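Local coordinates for protein nitrite transporter NirC (Salmonella enterica subsp. enterica serovar Typhimurium, PDB 4FC4) that forms a pentameric inner-membrane channel of the formate/nitrite transporter family that carries nitrite into and out of the cell, at residues 188-191 with 196-199; 67-72 with 181-186; 203-208 with 223-228; 82-87 with 159-164. All coordinates share one frame; numbering follows the deposited sequence.

Contact 1 (188-191 with 196-199); sequences LAFI and EHSV
F190 turns one corner of its phenyl ring toward the base of H197: CZ lies 3.5 Å from H197 CB, and F190 CE1 is 3.8 Å from the same carbon. The imidazole itself is met less closely, with H197 CG 4.2 Å from F190 CZ. The two rings are neither stacked nor perpendicular, since their planes make an angle of 41° and their centroids are 5.8 Å apart. The phenyl therefore touches the root of the histidine and not its nitrogens. Within its own helix, I191 CG1 covers one face of the F190 ring, 3.9 Å above the plane and displaced toward the rim. The contact spans the break between helices 177-192 and 198-209, a feature of the formate/nitrite transporter fold, in which a membrane-spanning helix is interrupted near mid-membrane. H197 stands at the N-cap of the second half. Its CG is anti to the backbone N (chi1 -171°), which swings the ring across the start of the helix, where ND1 caps the amide N of A200. NE2 is hydrogen-bonded to T81 OG1, so both nitrogens are engaged, which should hold the ring against rotation. C160 of helix 150-172 packs against both F190 and H197, while the E196 carboxylate is bound by K145 through a salt bridge and by N225 ND2 through a hydrogen bond.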
loop_
_atom_site.group_PDB
_atom_site.type_symbol
_atom_site.label_atom_id
_atom_site.label_comp_id
_atom_site.label_asym_id
_atom_site.label_seq_id
_atom_site.Cartn_x
_atom_site.Cartn_y
_atom_site.Cartn_z
ATOM N N LEU B 188 -4.421 13.063 4.443
ATOM C CA LEU B 188 -5.805 12.494 4.564
ATOM C C LEU B 188 -6.628 13.229 5.646
ATOM O O LEU B 188 -7.762 13.693 5.422
ATOM C CB LEU B 188 -5.761 11.002 4.865
ATOM C CG LEU B 188 -7.079 10.251 5.112
ATOM C CD1 LEU B 188 -8.081 10.430 3.967
ATOM C CD2 LEU B 188 -6.787 8.778 5.255
ATOM N N ALA B 189 -6.016 13.358 6.821
ATOM C CA ALA B 189 -6.713 13.791 7.999
ATOM C C ALA B 189 -7.040 15.306 7.889
ATOM O O ALA B 189 -8.172 15.683 8.188
ATOM C CB ALA B 189 -5.886 13.514 9.272
ATOM N N PHE B 190 -6.102 16.157 7.495
ATOM C CA PHE B 190 -6.443 17.578 7.511
ATOM C C PHE B 190 -7.432 17.951 6.416
ATOM O O PHE B 190 -8.380 18.698 6.665
ATOM C CB PHE B 190 -5.213 18.481 7.619
ATOM C CG PHE B 190 -4.855 19.213 6.351
ATOM C CD1 PHE B 190 -5.686 20.245 5.828
ATOM C CD2 PHE B 190 -3.645 18.936 5.696
ATOM C CE1 PHE B 190 -5.342 20.891 4.643
ATOM C CE2 PHE B 190 -3.307 19.619 4.549
ATOM C CZ PHE B 190 -4.152 20.579 4.010
ATOM N N ILE B 191 -7.241 17.421 5.199
ATOM C CA ILE B 191 -8.137 17.766 4.078
ATOM C C ILE B 191 -9.526 17.181 4.387
ATOM O O ILE B 191 -10.526 17.905 4.382
ATOM C CB ILE B 191 -7.617 17.195 2.720
ATOM C CG1 ILE B 191 -6.324 17.875 2.262
ATOM C CG2 ILE B 191 -8.699 17.275 1.632
ATOM C CD1 ILE B 191 -6.582 19.194 1.535
ATOM N N GLU B 196 -7.745 24.037 7.351
ATOM C CA GLU B 196 -7.308 25.085 6.386
ATOM C C GLU B 196 -5.780 25.181 6.317
ATOM O O GLU B 196 -5.122 25.418 7.351
ATOM C CB GLU B 196 -7.857 26.483 6.822
ATOM C CG GLU B 196 -9.363 26.738 6.655
ATOM C CD GLU B 196 -9.839 26.790 5.205
ATOM O OE1 GLU B 196 -9.639 27.786 4.451
ATOM O OE2 GLU B 196 -10.412 25.777 4.808
ATOM N N HIS B 197 -5.208 25.025 5.122
ATOM C CA HIS B 197 -3.752 25.159 4.949
ATOM C C HIS B 197 -3.480 26.445 4.221
ATOM O O HIS B 197 -3.990 26.639 3.134
ATOM C CB HIS B 197 -3.156 23.921 4.208
ATOM C CG HIS B 197 -1.643 23.895 4.201
ATOM N ND1 HIS B 197 -0.934 24.051 3.087
ATOM C CD2 HIS B 197 -0.708 23.787 5.264
ATOM C CE1 HIS B 197 0.410 24.055 3.396
ATOM N NE2 HIS B 197 0.534 23.864 4.731
ATOM N N SER B 198 -2.776 27.378 4.858
ATOM C CA SER B 198 -2.527 28.748 4.291
ATOM C C SER B 198 -1.891 28.713 2.868
ATOM O O SER B 198 -2.458 29.246 1.910
ATOM C CB SER B 198 -1.672 29.587 5.251
ATOM O OG SER B 198 -0.341 29.041 5.362
ATOM N N VAL B 199 -0.744 28.055 2.732
ATOM C CA VAL B 199 -0.065 27.923 1.418
ATOM C C VAL B 199 -0.924 27.150 0.401
ATOM O O VAL B 199 -1.043 27.524 -0.771
ATOM C CB VAL B 199 1.351 27.309 1.581
ATOM C CG1 VAL B 199 2.048 27.128 0.256
ATOM C CG2 VAL B 199 2.209 28.188 2.486
#

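Contact 2 (67-72 with 181-186); sequences IALTLV and LAIWWC
The methyl CG2 of I183 packs against L69 and T70, and apolar packing carries the contact. I183 CG2 rests 3.6 Å from L69 CB and 4.0 Å from L69 CD2, so the methyl meets the root and one branch of the leucine as the two side chains cross at an angle. The CA atoms of L69 and I183 are 6.6 Å apart, the nearest pair of the two segments. Both branches of I183 bear on L69 and T70: with chi1 at -64°, CG2 is anti to the backbone N and meets their side chains, while CD1 lies near the backbone, 4.1 Å from T70 CA. A mixed contact adds to this, T70 OG1 sitting 3.7 Å from the methyl I183 CG2. No hydrogen bond crosses between the segments; the T70 hydroxyl bonds the carbonyl of G66, just before its helix, and W184 NE1 bonds that of A63. The main chain holds its own ladder, as in L71 N to I67 O at 2.8 Å. Aromatic groups lie on a different side of helix 177-192, where W184 CZ3 sits over the centre of the W185 indole at 3.6 Å. W185 packs on T64 of a neighbouring subunit, and W185 of a further subunit covers I67 and T70, so this pair of membrane helices borders subunit interfaces of the pentamer. Cohesion between the segments is thus dispersive and rests on shape, and the hydroxyl beside the methyl has its polar partner in the G66 carbonyl, just ahead of helix 67-75.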
loop_
_atom_site.group_PDB
_atom_site.type_symbol
_atom_site.label_atom_id
_atom_site.label_comp_id
_atom_site.label_asym_id
_atom_site.label_seq_id
_atom_site.Cartn_x
_atom_site.Cartn_y
_atom_site.Cartn_z
ATOM N N ILE B 67 0.758 13.747 -2.158
ATOM C CA ILE B 67 1.849 14.192 -3.015
ATOM C C ILE B 67 2.345 15.581 -2.581
ATOM O O ILE B 67 3.548 15.869 -2.661
ATOM C CB ILE B 67 1.440 14.131 -4.510
ATOM C CG1 ILE B 67 2.551 14.701 -5.404
ATOM C CG2 ILE B 67 0.126 14.857 -4.691
ATOM C CD1 ILE B 67 2.464 14.303 -6.840
ATOM N N ALA B 68 1.445 16.421 -2.075
ATOM C CA ALA B 68 1.800 17.838 -1.832
ATOM C C ALA B 68 2.983 17.950 -0.870
ATOM O O ALA B 68 3.977 18.578 -1.178
ATOM C CB ALA B 68 0.596 18.663 -1.288
ATOM N N LEU B 69 2.877 17.327 0.301
ATOM C CA LEU B 69 3.949 17.424 1.287
ATOM C C LEU B 69 5.068 16.454 0.994
ATOM O O LEU B 69 6.222 16.713 1.385
ATOM C CB LEU B 69 3.416 17.263 2.687
ATOM C CG LEU B 69 4.384 17.675 3.784
ATOM C CD1 LEU B 69 4.710 19.185 3.803
ATOM C CD2 LEU B 69 3.747 17.191 5.091
ATOM N N THR B 70 4.741 15.366 0.297
ATOM C CA THR B 70 5.766 14.460 -0.187
ATOM C C THR B 70 6.786 15.171 -1.078
ATOM O O THR B 70 7.988 15.019 -0.844
ATOM C CB THR B 70 5.174 13.286 -0.951
ATOM O OG1 THR B 70 4.220 12.602 -0.112
ATOM C CG2 THR B 70 6.277 12.371 -1.409
ATOM N N LEU B 71 6.314 15.952 -2.057
ATOM C CA LEU B 71 7.170 16.824 -2.864
ATOM C C LEU B 71 7.964 17.761 -1.991
ATOM O O LEU B 71 9.158 17.804 -2.074
ATOM C CB LEU B 71 6.354 17.624 -3.917
ATOM C CG LEU B 71 5.650 16.815 -5.044
ATOM C CD1 LEU B 71 4.859 17.721 -5.980
ATOM C CD2 LEU B 71 6.623 15.910 -5.818
ATOM N N VAL B 72 7.283 18.567 -1.193
ATOM C CA VAL B 72 7.949 19.535 -0.328
ATOM C C VAL B 72 9.103 18.891 0.467
ATOM O O VAL B 72 10.204 19.437 0.498
ATOM C CB VAL B 72 6.910 20.234 0.626
ATOM C CG1 VAL B 72 7.613 21.080 1.699
ATOM C CG2 VAL B 72 5.968 21.136 -0.181
ATOM N N LEU B 181 4.229 7.378 4.217
ATOM C CA LEU B 181 3.071 7.025 5.012
ATOM C C LEU B 181 2.699 8.035 6.079
ATOM O O LEU B 181 1.473 8.345 6.261
ATOM C CB LEU B 181 3.254 5.655 5.628
ATOM C CG LEU B 181 2.690 4.557 4.730
ATOM C CD1 LEU B 181 3.017 4.726 3.261
ATOM C CD2 LEU B 181 3.030 3.149 5.215
ATOM N N ALA B 182 3.702 8.559 6.801
ATOM C CA ALA B 182 3.379 9.582 7.853
ATOM C C ALA B 182 2.693 10.763 7.220
ATOM O O ALA B 182 1.671 11.263 7.706
ATOM C CB ALA B 182 4.635 10.039 8.590
ATOM N N ILE B 183 3.292 11.224 6.123
ATOM C CA ILE B 183 2.801 12.353 5.331
ATOM C C ILE B 183 1.381 12.050 4.755
ATOM O O ILE B 183 0.447 12.815 4.936
ATOM C CB ILE B 183 3.804 12.684 4.191
ATOM C CG1 ILE B 183 5.171 13.160 4.764
ATOM C CG2 ILE B 183 3.163 13.710 3.254
ATOM C CD1 ILE B 183 6.311 13.249 3.706
ATOM N N TRP B 184 1.208 10.892 4.146
ATOM C CA TRP B 184 -0.077 10.498 3.601
ATOM C C TRP B 184 -1.201 10.554 4.657
ATOM O O TRP B 184 -2.298 11.100 4.403
ATOM C CB TRP B 184 0.028 9.078 2.957
ATOM C CG TRP B 184 -1.331 8.619 2.462
ATOM C CD1 TRP B 184 -1.999 9.054 1.306
ATOM C CD2 TRP B 184 -2.292 7.724 3.150
ATOM N NE1 TRP B 184 -3.224 8.516 1.233
ATOM C CE2 TRP B 184 -3.459 7.636 2.247
ATOM C CE3 TRP B 184 -2.283 6.970 4.337
ATOM C CZ2 TRP B 184 -4.589 6.864 2.560
ATOM C CZ3 TRP B 184 -3.422 6.151 4.620
ATOM C CH2 TRP B 184 -4.553 6.125 3.769
ATOM N N TRP B 185 -0.937 10.026 5.858
ATOM C CA TRP B 185 -1.938 9.935 6.904
ATOM C C TRP B 185 -2.363 11.295 7.290
ATOM O O TRP B 185 -3.567 11.550 7.460
ATOM C CB TRP B 185 -1.425 9.247 8.154
ATOM C CG TRP B 185 -1.599 7.776 8.193
ATOM C CD1 TRP B 185 -0.596 6.795 8.246
ATOM C CD2 TRP B 185 -2.854 7.041 8.200
ATOM N NE1 TRP B 185 -1.119 5.540 8.297
ATOM C CE2 TRP B 185 -2.486 5.605 8.269
ATOM C CE3 TRP B 185 -4.209 7.403 8.128
ATOM C CZ2 TRP B 185 -3.466 4.584 8.237
ATOM C CZ3 TRP B 185 -5.183 6.382 8.132
ATOM C CH2 TRP B 185 -4.821 4.996 8.184
ATOM N N CYS B 186 -1.403 12.202 7.426
ATOM C CA CYS B 186 -1.740 13.516 8.006
ATOM C C CYS B 186 -2.492 14.385 7.038
ATOM O O CYS B 186 -3.356 15.152 7.437
ATOM C CB CYS B 186 -0.476 14.252 8.444
ATOM S SG CYS B 186 0.211 13.484 9.889
#

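Contact 3 (203-208 with 223-228); sequences TLFALS and GHNLLW
The F205 ring meets helix 219-248 at its edge: N225 CG and L226 CD2 both approach near the ring plane, so across this contact the rim and not a face is used. The ring and the N225 amide are steeply inclined, their planes 76° apart. In the formate/nitrite transporter fold the contact joins helix 198-209, the second half of a broken membrane helix, to the last membrane helix of the chain. The closest approaches are made by the amide, whose CG is 3.4 Å from F205 CZ. N225 CB is also near, 3.6 Å from that ring carbon. CG of N225 is anti to its own backbone N (chi1 177°), and this extension carries the amide out to the ring. L226 completes the edge contact through one branch, CD2 lying 3.9 Å from F205 CE2, as the two side chains run antiparallel past one another. The amide is also held from outside: ND2 is hydrogen-bonded to E196 OE1 and to the carbonyl of K145, two acceptors that should fix the turn of the plane, while L153 of helix 150-172 packs on N225. F205 also touches T146 of helix 137-147. N225 OD1 stands 3.3 Å from F205 CE2, near the ring plane, where a weak electrostatic attraction to the C-H edge is plausible.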
loop_
_atom_site.group_PDB
_atom_site.type_symbol
_atom_site.label_atom_id
_atom_site.label_comp_id
_atom_site.label_asym_id
_atom_site.label_seq_id
_atom_site.Cartn_x
_atom_site.Cartn_y
_atom_site.Cartn_z
ATOM N N THR B 203 -2.837 28.555 -3.727
ATOM C CA THR B 203 -3.040 28.020 -5.070
ATOM C C THR B 203 -4.553 28.000 -5.393
ATOM O O THR B 203 -4.996 28.377 -6.477
ATOM C CB THR B 203 -2.405 26.604 -5.276
ATOM O OG1 THR B 203 -0.969 26.695 -5.290
ATOM C CG2 THR B 203 -2.809 26.047 -6.637
ATOM N N LEU B 204 -5.370 27.560 -4.445
ATOM C CA LEU B 204 -6.794 27.462 -4.724
ATOM C C LEU B 204 -7.299 28.850 -5.081
ATOM O O LEU B 204 -8.048 29.020 -6.069
ATOM C CB LEU B 204 -7.550 26.923 -3.528
ATOM C CG LEU B 204 -9.028 26.817 -3.851
ATOM C CD1 LEU B 204 -9.311 25.771 -4.936
ATOM C CD2 LEU B 204 -9.707 26.532 -2.531
ATOM N N PHE B 205 -6.885 29.841 -4.282
ATOM C CA PHE B 205 -7.364 31.179 -4.498
ATOM C C PHE B 205 -6.960 31.720 -5.841
ATOM O O PHE B 205 -7.729 32.469 -6.452
ATOM C CB PHE B 205 -6.989 32.119 -3.361
ATOM C CG PHE B 205 -7.703 31.811 -2.056
ATOM C CD1 PHE B 205 -9.020 31.432 -2.042
ATOM C CD2 PHE B 205 -7.038 31.882 -0.838
ATOM C CE1 PHE B 205 -9.666 31.136 -0.845
ATOM C CE2 PHE B 205 -7.681 31.597 0.363
ATOM C CZ PHE B 205 -8.998 31.219 0.358
ATOM N N ALA B 206 -5.792 31.291 -6.344
ATOM C CA ALA B 206 -5.253 31.869 -7.576
ATOM C C ALA B 206 -6.004 31.215 -8.762
ATOM O O ALA B 206 -6.448 31.900 -9.723
ATOM C CB ALA B 206 -3.728 31.714 -7.637
ATOM N N LEU B 207 -6.199 29.911 -8.654
ATOM C CA LEU B 207 -6.984 29.146 -9.612
ATOM C C LEU B 207 -8.412 29.686 -9.782
ATOM O O LEU B 207 -8.882 29.881 -10.899
ATOM C CB LEU B 207 -7.071 27.698 -9.129
ATOM C CG LEU B 207 -5.824 26.833 -9.260
ATOM C CD1 LEU B 207 -6.139 25.487 -8.644
ATOM C CD2 LEU B 207 -5.359 26.716 -10.725
ATOM N N SER B 208 -9.123 29.919 -8.684
ATOM C CA SER B 208 -10.421 30.521 -8.824
ATOM C C SER B 208 -10.303 31.941 -9.406
ATOM O O SER B 208 -11.116 32.351 -10.271
ATOM C CB SER B 208 -11.207 30.505 -7.515
ATOM O OG SER B 208 -12.484 31.057 -7.775
ATOM N N GLY B 223 -7.664 37.786 1.030
ATOM C CA GLY B 223 -6.803 38.264 2.090
ATOM C C GLY B 223 -7.333 37.943 3.471
ATOM O O GLY B 223 -6.572 37.598 4.375
ATOM N N HIS B 224 -8.646 38.066 3.627
ATOM C CA HIS B 224 -9.362 37.649 4.844
ATOM C C HIS B 224 -9.056 36.221 5.257
ATOM O O HIS B 224 -8.655 35.987 6.392
ATOM C CB HIS B 224 -10.875 37.849 4.689
ATOM C CG HIS B 224 -11.660 37.357 5.877
ATOM N ND1 HIS B 224 -11.733 38.045 7.028
ATOM C CD2 HIS B 224 -12.376 36.210 6.079
ATOM C CE1 HIS B 224 -12.482 37.376 7.915
ATOM N NE2 HIS B 224 -12.865 36.256 7.348
ATOM N N ASN B 225 -9.252 35.257 4.358
ATOM C CA ASN B 225 -8.883 33.825 4.655
ATOM C C ASN B 225 -7.393 33.625 4.966
ATOM O O ASN B 225 -7.066 33.082 6.008
ATOM C CB ASN B 225 -9.280 32.894 3.522
ATOM C CG ASN B 225 -8.848 31.431 3.764
ATOM O OD1 ASN B 225 -7.667 31.088 3.626
ATOM N ND2 ASN B 225 -9.819 30.564 4.115
ATOM N N LEU B 226 -6.502 34.084 4.074
ATOM C CA LEU B 226 -5.044 33.980 4.269
ATOM C C LEU B 226 -4.583 34.582 5.615
ATOM O O LEU B 226 -3.753 33.959 6.307
ATOM C CB LEU B 226 -4.263 34.532 3.053
ATOM C CG LEU B 226 -4.401 33.781 1.707
ATOM C CD1 LEU B 226 -3.411 34.311 0.664
ATOM C CD2 LEU B 226 -4.190 32.265 1.885
ATOM N N LEU B 227 -5.151 35.733 6.028
ATOM C CA LEU B 227 -4.798 36.291 7.344
ATOM C C LEU B 227 -5.069 35.336 8.501
ATOM O O LEU B 227 -4.138 34.895 9.162
ATOM C CB LEU B 227 -5.458 37.638 7.618
ATOM C CG LEU B 227 -5.186 38.220 9.017
ATOM C CD1 LEU B 227 -3.685 38.494 9.236
ATOM C CD2 LEU B 227 -6.014 39.501 9.262
ATOM N N TRP B 228 -6.336 34.989 8.715
ATOM C CA TRP B 228 -6.713 34.057 9.784
ATOM C C TRP B 228 -6.171 32.624 9.657
ATOM O O TRP B 228 -5.752 32.024 10.654
ATOM C CB TRP B 228 -8.224 34.143 10.030
ATOM C CG TRP B 228 -8.569 35.571 10.391
ATOM C CD1 TRP B 228 -9.205 36.519 9.596
ATOM C CD2 TRP B 228 -8.220 36.285 11.630
ATOM N NE1 TRP B 228 -9.312 37.712 10.255
ATOM C CE2 TRP B 228 -8.750 37.641 11.481
ATOM C CE3 TRP B 228 -7.578 35.930 12.819
ATOM C CZ2 TRP B 228 -8.614 38.605 12.490
ATOM C CZ3 TRP B 228 -7.461 36.875 13.836
ATOM C CH2 TRP B 228 -7.945 38.200 13.670
#

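Contact 4 (82-87 with 159-164); sequences GHTMFL and LCNWLV
T84 carries OG1 between its backbone N and carbonyl carbon (chi1 66°), while N161 holds CG roughly anti to its N (chi1 -151°); together these torsions bring hydroxyl and amide to face each other. They join helix 80-93, which begins just after the break in another interrupted helix of the formate/nitrite transporter fold, to the membrane-spanning helix 150-172. The touch is slight, burying 75 Å² in all, and rests on one pair, T84 OG1 and N161 ND2. Firmer ties run through third parties. T84 OG1 and N161 ND2 are each hydrogen-bonded to the carbonyl of T81, so one acceptor gathers both polar groups at the start of helix 80-93. N161 ND2 is also bonded to the carbonyl of N233, which links the pair to helix 219-248; T234 and S236 of that helix touch T84 and N161 respectively. The buried amide nitrogen thus has two backbone acceptors, which should restrict rotation of its plane. Bonded to the T81 and N233 carbonyls, N161 ND2 stands 3.3 Å from T84 OG1.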
loop_
_atom_site.group_PDB
_atom_site.type_symbol
_atom_site.label_atom_id
_atom_site.label_comp_id
_atom_site.label_asym_id
_atom_site.label_seq_id
_atom_site.Cartn_x
_atom_site.Cartn_y
_atom_site.Cartn_z
ATOM N N GLY B 82 5.931 24.810 7.879
ATOM C CA GLY B 82 6.926 23.974 8.578
ATOM C C GLY B 82 7.938 24.886 9.264
ATOM O O GLY B 82 8.399 24.588 10.371
ATOM N N HIS B 83 8.266 26.002 8.610
ATOM C CA HIS B 83 9.110 27.007 9.217
ATOM C C HIS B 83 8.592 27.461 10.563
ATOM O O HIS B 83 9.406 27.731 11.491
ATOM C CB HIS B 83 9.371 28.181 8.255
ATOM C CG HIS B 83 10.373 27.874 7.163
ATOM N ND1 HIS B 83 11.000 28.834 6.473
ATOM C CD2 HIS B 83 10.840 26.647 6.649
ATOM C CE1 HIS B 83 11.859 28.292 5.574
ATOM N NE2 HIS B 83 11.767 26.943 5.677
ATOM N N THR B 84 7.256 27.527 10.728
ATOM C CA THR B 84 6.725 27.984 12.034
ATOM C C THR B 84 7.245 27.118 13.202
ATOM O O THR B 84 7.635 27.689 14.276
ATOM C CB THR B 84 5.187 28.073 12.122
ATOM O OG1 THR B 84 4.640 26.773 12.030
ATOM C CG2 THR B 84 4.595 28.976 11.075
ATOM N N MET B 85 7.234 25.774 12.992
ATOM C CA MET B 85 7.837 24.802 13.941
ATOM C C MET B 85 9.363 24.853 14.020
ATOM O O MET B 85 9.907 24.947 15.125
ATOM C CB MET B 85 7.408 23.365 13.660
ATOM C CG MET B 85 7.941 22.301 14.625
ATOM S SD MET B 85 7.272 20.667 14.130
ATOM C CE MET B 85 8.289 20.249 12.719
ATOM N N PHE B 86 10.042 24.828 12.871
ATOM C CA PHE B 86 11.494 24.665 12.842
ATOM C C PHE B 86 12.149 25.833 13.573
ATOM O O PHE B 86 13.040 25.671 14.470
ATOM C CB PHE B 86 12.029 24.589 11.381
ATOM C CG PHE B 86 11.757 23.272 10.663
ATOM C CD1 PHE B 86 12.178 22.042 11.193
ATOM C CD2 PHE B 86 11.096 23.261 9.418
ATOM C CE1 PHE B 86 11.937 20.832 10.504
ATOM C CE2 PHE B 86 10.848 22.062 8.731
ATOM C CZ PHE B 86 11.255 20.850 9.276
ATOM N N LEU B 87 11.706 27.024 13.167
ATOM C CA LEU B 87 12.258 28.254 13.684
ATOM C C LEU B 87 11.985 28.413 15.171
ATOM O O LEU B 87 12.813 28.944 15.889
ATOM C CB LEU B 87 11.772 29.443 12.873
ATOM C CG LEU B 87 12.099 29.367 11.374
ATOM C CD1 LEU B 87 11.686 30.661 10.706
ATOM C CD2 LEU B 87 13.587 29.156 11.127
ATOM N N LEU B 159 -5.815 23.633 13.524
ATOM C CA LEU B 159 -5.926 22.176 13.451
ATOM C C LEU B 159 -5.150 21.562 12.225
ATOM O O LEU B 159 -4.521 20.505 12.311
ATOM C CB LEU B 159 -7.383 21.783 13.438
ATOM C CG LEU B 159 -8.110 21.792 14.781
ATOM C CD1 LEU B 159 -9.602 21.876 14.512
ATOM C CD2 LEU B 159 -7.802 20.595 15.678
ATOM N N CYS B 160 -5.199 22.251 11.094
ATOM C CA CYS B 160 -4.451 21.845 9.947
ATOM C C CYS B 160 -2.930 21.683 10.239
ATOM O O CYS B 160 -2.368 20.614 9.998
ATOM C CB CYS B 160 -4.669 22.847 8.801
ATOM S SG CYS B 160 -3.500 22.517 7.468
ATOM N N ASN B 161 -2.297 22.729 10.765
ATOM C CA ASN B 161 -0.854 22.771 10.863
ATOM C C ASN B 161 -0.299 21.900 11.958
ATOM O O ASN B 161 0.867 21.487 11.929
ATOM C CB ASN B 161 -0.311 24.207 10.999
ATOM C CG ASN B 161 1.087 24.329 10.408
ATOM O OD1 ASN B 161 1.363 23.609 9.491
ATOM N ND2 ASN B 161 1.980 25.218 10.952
ATOM N N TRP B 162 -1.130 21.633 12.939
ATOM C CA TRP B 162 -0.862 20.550 13.866
ATOM C C TRP B 162 -0.553 19.337 13.046
ATOM O O TRP B 162 0.510 18.729 13.219
ATOM C CB TRP B 162 -2.082 20.290 14.760
ATOM C CG TRP B 162 -1.658 19.790 16.129
ATOM C CD1 TRP B 162 -0.393 19.345 16.504
ATOM C CD2 TRP B 162 -2.478 19.644 17.323
ATOM N NE1 TRP B 162 -0.368 18.962 17.806
ATOM C CE2 TRP B 162 -1.594 19.106 18.363
ATOM C CE3 TRP B 162 -3.800 19.936 17.644
ATOM C CZ2 TRP B 162 -2.042 18.882 19.693
ATOM C CZ3 TRP B 162 -4.254 19.685 18.969
ATOM C CH2 TRP B 162 -3.393 19.163 19.958
ATOM N N LEU B 163 -1.463 18.997 12.120
ATOM C CA LEU B 163 -1.378 17.750 11.407
ATOM C C LEU B 163 -0.196 17.791 10.415
ATOM O O LEU B 163 0.562 16.842 10.314
ATOM C CB LEU B 163 -2.718 17.386 10.702
ATOM C CG LEU B 163 -3.656 16.642 11.646
ATOM C CD1 LEU B 163 -5.116 16.604 11.165
ATOM C CD2 LEU B 163 -3.110 15.225 11.914
ATOM N N VAL B 164 -0.040 18.895 9.693
ATOM C CA VAL B 164 1.049 19.007 8.725
ATOM C C VAL B 164 2.448 19.021 9.428
ATOM O O VAL B 164 3.364 18.284 8.993
ATOM C CB VAL B 164 0.843 20.222 7.789
ATOM C CG1 VAL B 164 1.995 20.316 6.776
ATOM C CG2 VAL B 164 -0.520 20.113 7.143
#

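In the fold
All four contacts are core, none surface, with centres from about 7 Å (contact 1) to about 12 Å (contact 3) from the chain's centre. Contact 1 shares helix 177-192 with contact 2 and helix 198-209 with contact 3; the latter two lie on opposite sides of the centre. Contact 4 adjoins contacts 1 and 2, in both cases with V164. Contacts 1, 2 and 4 border neighbouring subunits; contact 3 does not. Chemistry follows place: aliphatic packing in contact 2, an aromatic ring on the root of a capping histidine in contact 1, a phenyl edge against an amide and a leucine methyl in contact 3, a hydroxyl and an amide gathered by a backbone carbonyl in contact 4.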